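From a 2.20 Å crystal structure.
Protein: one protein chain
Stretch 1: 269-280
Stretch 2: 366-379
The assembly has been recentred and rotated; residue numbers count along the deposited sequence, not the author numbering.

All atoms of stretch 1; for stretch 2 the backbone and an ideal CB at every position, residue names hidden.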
# COMPACT_ATOMS: atom_id res chain seq x y z
N VAL A 269 -20.94 43.30 9.37
CA VAL A 269 -20.23 43.14 8.12
C VAL A 269 -20.74 41.87 7.45
O VAL A 269 -21.13 40.91 8.12
CB VAL A 269 -18.70 43.07 8.31
CG1 VAL A 269 -18.13 44.47 8.38
CG2 VAL A 269 -18.34 42.29 9.56
N THR A 270 -20.75 41.88 6.12
CA THR A 270 -21.22 40.75 5.33
C THR A 270 -20.01 39.92 4.91
O THR A 270 -19.15 40.40 4.16
CB THR A 270 -22.01 41.24 4.12
OG1 THR A 270 -21.13 41.91 3.22
CG2 THR A 270 -23.08 42.21 4.57
N VAL A 271 -19.94 38.69 5.40
CA VAL A 271 -18.82 37.78 5.17
C VAL A 271 -19.29 36.64 4.27
O VAL A 271 -20.40 36.13 4.44
CB VAL A 271 -18.26 37.24 6.49
CG1 VAL A 271 -17.17 36.22 6.24
CG2 VAL A 271 -17.73 38.38 7.34
N ARG A 272 -18.44 36.28 3.33
CA ARG A 272 -18.71 35.18 2.42
C ARG A 272 -17.67 34.07 2.47
O ARG A 272 -17.95 32.97 2.08
CB ARG A 272 -18.85 35.69 1.01
CG ARG A 272 -20.21 36.24 0.72
CD ARG A 272 -20.23 36.94 -0.60
NE ARG A 272 -21.45 37.68 -0.79
CZ ARG A 272 -21.68 38.87 -0.25
NH1 ARG A 272 -20.76 39.44 0.49
NH2 ARG A 272 -22.82 39.48 -0.46
N SER A 273 -16.47 34.38 2.92
CA SER A 273 -15.43 33.37 3.00
C SER A 273 -14.42 33.69 4.08
O SER A 273 -14.22 34.84 4.45
CB SER A 273 -14.73 33.22 1.64
OG SER A 273 -15.64 32.84 0.63
N ALA A 274 -13.77 32.64 4.57
CA ALA A 274 -12.75 32.80 5.56
C ALA A 274 -11.55 31.91 5.33
O ALA A 274 -11.68 30.80 4.93
CB ALA A 274 -13.34 32.46 6.90
N THR A 275 -10.37 32.41 5.64
CA THR A 275 -9.15 31.62 5.55
C THR A 275 -8.50 31.56 6.93
O THR A 275 -8.38 32.59 7.61
CB THR A 275 -8.17 32.22 4.52
OG1 THR A 275 -8.82 32.31 3.25
CG2 THR A 275 -6.94 31.34 4.40
N VAL A 276 -8.08 30.36 7.34
CA VAL A 276 -7.46 30.15 8.63
C VAL A 276 -6.17 29.36 8.44
O VAL A 276 -6.10 28.46 7.60
CB VAL A 276 -8.41 29.40 9.59
CG1 VAL A 276 -7.71 29.04 10.87
CG2 VAL A 276 -9.62 30.27 9.90
N PHE A 277 -5.14 29.70 9.21
CA PHE A 277 -3.98 28.82 9.34
C PHE A 277 -3.49 28.81 10.78
O PHE A 277 -3.26 29.86 11.38
CB PHE A 277 -2.84 29.20 8.41
CG PHE A 277 -1.67 28.26 8.49
CD1 PHE A 277 -1.81 26.93 8.13
CD2 PHE A 277 -0.43 28.70 8.93
CE1 PHE A 277 -0.74 26.05 8.21
CE2 PHE A 277 0.64 27.83 9.02
CZ PHE A 277 0.50 26.51 8.65
N VAL A 278 -3.33 27.60 11.32
CA VAL A 278 -2.75 27.34 12.62
C VAL A 278 -1.43 26.61 12.38
O VAL A 278 -1.44 25.46 11.93
CB VAL A 278 -3.69 26.50 13.50
CG1 VAL A 278 -3.03 26.17 14.84
CG2 VAL A 278 -5.02 27.22 13.68
N PRO A 279 -0.29 27.24 12.64
CA PRO A 279 1.00 26.56 12.42
C PRO A 279 1.08 25.27 13.22
O PRO A 279 0.41 25.11 14.25
CB PRO A 279 2.03 27.59 12.90
CG PRO A 279 1.34 28.90 12.73
CD PRO A 279 -0.11 28.65 13.01
N ASN A 280 1.90 24.34 12.73
CA ASN A 280 2.19 23.07 13.39
C ASN A 280 0.95 22.41 14.00
O ASN A 280 0.83 22.32 15.22
CB ASN A 280 3.23 23.28 14.49
CG ASN A 280 4.34 24.24 14.07
OD1 ASN A 280 4.59 25.24 14.74
ND2 ASN A 280 5.00 23.94 12.95
N UNK A 366 -0.96 28.02 21.65
CA UNK A 366 -1.77 27.87 20.47
C UNK A 366 -1.79 29.16 19.67
O UNK A 366 -2.50 30.08 19.99
CB UNK A 366 -3.19 27.45 20.85
N UNK A 367 -0.98 29.23 18.64
CA UNK A 367 -0.91 30.40 17.84
C UNK A 367 -1.76 30.22 16.63
O UNK A 367 -1.77 29.13 16.07
CB UNK A 367 0.54 30.72 17.46
N UNK A 368 -2.47 31.26 16.22
CA UNK A 368 -3.28 31.26 15.04
C UNK A 368 -2.54 32.22 14.14
O UNK A 368 -2.49 33.38 14.40
CB UNK A 368 -4.73 31.66 15.30
N UNK A 369 -1.92 31.71 13.09
CA UNK A 369 -1.12 32.53 12.21
C UNK A 369 -1.91 33.42 11.27
O UNK A 369 -1.53 34.56 11.02
CB UNK A 369 -0.20 31.63 11.39
N UNK A 370 -3.02 32.91 10.75
CA UNK A 370 -3.87 33.66 9.84
C UNK A 370 -5.33 33.40 10.17
O UNK A 370 -5.72 32.25 10.42
CB UNK A 370 -3.57 33.29 8.39
N UNK A 371 -6.13 34.46 10.16
CA UNK A 371 -7.58 34.34 10.29
C UNK A 371 -8.17 35.53 9.56
O UNK A 371 -8.22 36.64 10.10
CB UNK A 371 -8.03 34.29 11.75
N UNK A 372 -8.62 35.30 8.33
CA UNK A 372 -8.99 36.37 7.40
C UNK A 372 -10.42 36.15 6.93
O UNK A 372 -10.75 35.07 6.43
CB UNK A 372 -8.03 36.42 6.21
N UNK A 373 -11.25 37.18 7.07
CA UNK A 373 -12.61 37.16 6.56
C UNK A 373 -12.67 37.92 5.24
O UNK A 373 -12.00 38.95 5.08
CB UNK A 373 -13.58 37.76 7.58
N UNK A 374 -13.47 37.42 4.31
CA UNK A 374 -13.57 37.97 2.96
C UNK A 374 -15.00 38.40 2.67
O UNK A 374 -15.95 37.66 2.95
CB UNK A 374 -13.10 36.95 1.92
N UNK A 375 -15.15 39.59 2.08
CA UNK A 375 -16.46 40.01 1.59
C UNK A 375 -16.90 39.16 0.40
O UNK A 375 -18.08 38.85 0.26
CB UNK A 375 -16.43 41.49 1.20
N UNK A 376 -15.96 38.79 -0.46
CA UNK A 376 -16.29 38.09 -1.69
C UNK A 376 -16.30 36.57 -1.49
O UNK A 376 -15.81 36.04 -0.49
CB UNK A 376 -15.30 38.47 -2.79
N UNK A 377 -16.89 35.89 -2.46
CA UNK A 377 -16.92 34.43 -2.47
C UNK A 377 -15.64 33.91 -3.09
O UNK A 377 -15.27 34.31 -4.20
CB UNK A 377 -18.14 33.91 -3.23
N UNK A 378 -14.96 33.02 -2.38
CA UNK A 378 -13.75 32.39 -2.88
C UNK A 378 -14.05 30.94 -3.22
O UNK A 378 -15.11 30.40 -2.88
CB UNK A 378 -12.62 32.49 -1.86
N UNK A 379 -13.12 30.30 -3.92
CA UNK A 379 -13.25 28.87 -4.15
C UNK A 379 -13.25 28.16 -2.81
O UNK A 379 -12.29 28.25 -2.04
CB UNK A 379 -12.13 28.35 -5.05

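Strand 269-277 and the segment 370-374 pair antiparallel; within 370-374, as in any extended strand, successive CA-to-CB bonds alternate between two faces of a sheet, one carrying Ala274 and Val276, the other Ser273, Thr275 and Phe277.

At position 366 the ideal CB has nothing of stretch 1 near it, and many residues would serve; it is Ile366. The CB of 367 points sideways, 5.0 Å from Pro279 CD, so a long, flexible apolar chain could reach the proline ring. Selenomethionine Met367 does so, CG lying 4.1 Å from Pro279 CG. At 368 CA-to-CB points away, yet Val278 CG2 is 4.7 Å from the ideal CB, which favours a small or branched apolar group; Val368 brings CG2 to 4.2 Å from Val278 CG2.

Position 369 is the most constrained. Its ideal CB would lie 3.4 Å from Pro279 CD and 3.5 Å from Phe277 O, a tight fit. Phi/psi of -76/-39 is open to nearly any residue with a backbone N-H, so it is the space by Pro279 CD that favours glycine. Gly369 avoids the crowding, and its N makes a weak hydrogen bond to Phe277 O (2.9 Å).

At 370 the CB lies on the face of Thr275 and Phe277, where an extended chain, polar or apolar, can run past the threonine. Gln370, with chi1 and chi2 both t, places OE1 3.6 Å from Thr275 CG2, while NE2 donates to OE1 of the residue at 372 (3.2 Å). Position 371 turns to the other face beside Val276 CG2, suiting a large apolar group; Phe371 packs CD1 3.5 Å from that methyl.

At 372 the backbone pairs with Thr275 through two hydrogen bonds, a demand that leaves the side chain free; a polar chain suits, and Glu372 accepts the bond from Gln370. The CB of 373 is 4.1 Å from Val271 CG1 and near Ala274, an apolar site for a branched aliphatic. Leu373 sets CD1 4.1 Å from Val271 CG2 and CD2 3.9 Å from Ala274 CB.

Position 374 shares its face with Ser273 and Thr275, so a polar or aromatic chain fits. The His374 ring presents its edge to Thr275 OG1, 3.5 Å from NE2, while the backbone O of His374 accepts from Arg272 N (2.9 Å).

Beyond the strand, CA-to-CB at 375 points away overall, though the ideal CB is 4.2 Å from Thr270 O, so a small or polar side chain would do. It is Ser375, whose backbone O accepts from Arg272 NH1 (2.8 Å). At 376 CA-to-CB points away and nothing of stretch 1 is near, so many would do; it is Asp376. At 377 the ideal CB is 4.5 Å from Arg272 CD, and a small group fits, as in Ala377. At 378 CA-to-CB points sideways, the ideal CB 3.9 Å from Ser273 OG, so several side chains could be accommodated; in Leu378, N donates to Ser273 OG (3.1 Å). At 379 CA-to-CB points away and stretch 1 sets no demand; it is Val379.

Stretch 2 (366-379) IMVGQFELHSDALV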
# COMPACT_ATOMS: atom_id res chain seq x y z
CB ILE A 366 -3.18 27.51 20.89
CG1 ILE A 366 -3.18 26.27 21.72
CG2 ILE A 366 -4.02 27.31 19.68
CD1 ILE A 366 -2.59 25.10 20.99
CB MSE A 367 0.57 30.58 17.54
CG MSE A 367 0.91 31.05 16.14
SE MSE A 367 1.70 32.83 16.15
CE MSE A 367 3.55 32.27 15.88
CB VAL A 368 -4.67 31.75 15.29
CG1 VAL A 368 -5.38 32.04 14.00
CG2 VAL A 368 -5.43 30.71 16.07
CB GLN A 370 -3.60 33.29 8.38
CG GLN A 370 -4.43 34.08 7.37
CD GLN A 370 -4.25 33.58 5.95
OE1 GLN A 370 -3.84 32.44 5.74
NE2 GLN A 370 -4.53 34.43 4.97
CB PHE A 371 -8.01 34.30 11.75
CG PHE A 371 -9.48 34.09 11.95
CD1 PHE A 371 -10.27 33.56 10.94
CD2 PHE A 371 -10.09 34.44 13.14
CE1 PHE A 371 -11.63 33.37 11.11
CE2 PHE A 371 -11.45 34.25 13.32
CZ PHE A 371 -12.22 33.71 12.31
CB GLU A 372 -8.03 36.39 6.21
CG GLU A 372 -8.18 37.57 5.28
CD GLU A 372 -6.97 37.75 4.38
OE1 GLU A 372 -5.87 37.28 4.77
OE2 GLU A 372 -7.11 38.36 3.29
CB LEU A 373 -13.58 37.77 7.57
CG LEU A 373 -13.52 37.20 9.00
CD1 LEU A 373 -14.58 37.83 9.89
CD2 LEU A 373 -13.68 35.69 8.99
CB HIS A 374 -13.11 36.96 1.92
CG HIS A 374 -11.68 36.55 2.05
ND1 HIS A 374 -10.64 37.30 1.53
CD2 HIS A 374 -11.10 35.47 2.63
CE1 HIS A 374 -9.49 36.70 1.79
NE2 HIS A 374 -9.75 35.59 2.45
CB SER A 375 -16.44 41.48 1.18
OG SER A 375 -15.64 42.27 2.04
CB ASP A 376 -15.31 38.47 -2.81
CG ASP A 376 -13.86 38.46 -2.35
OD1 ASP A 376 -13.61 38.56 -1.13
OD2 ASP A 376 -12.96 38.38 -3.22
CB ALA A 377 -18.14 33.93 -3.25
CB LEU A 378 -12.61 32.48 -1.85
CG LEU A 378 -11.68 33.72 -1.82
CD1 LEU A 378 -12.47 34.99 -1.90
CD2 LEU A 378 -10.79 33.73 -0.57
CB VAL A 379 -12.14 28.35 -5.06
CG1 VAL A 379 -12.19 26.82 -5.11
CG2 VAL A 379 -12.28 28.94 -6.46
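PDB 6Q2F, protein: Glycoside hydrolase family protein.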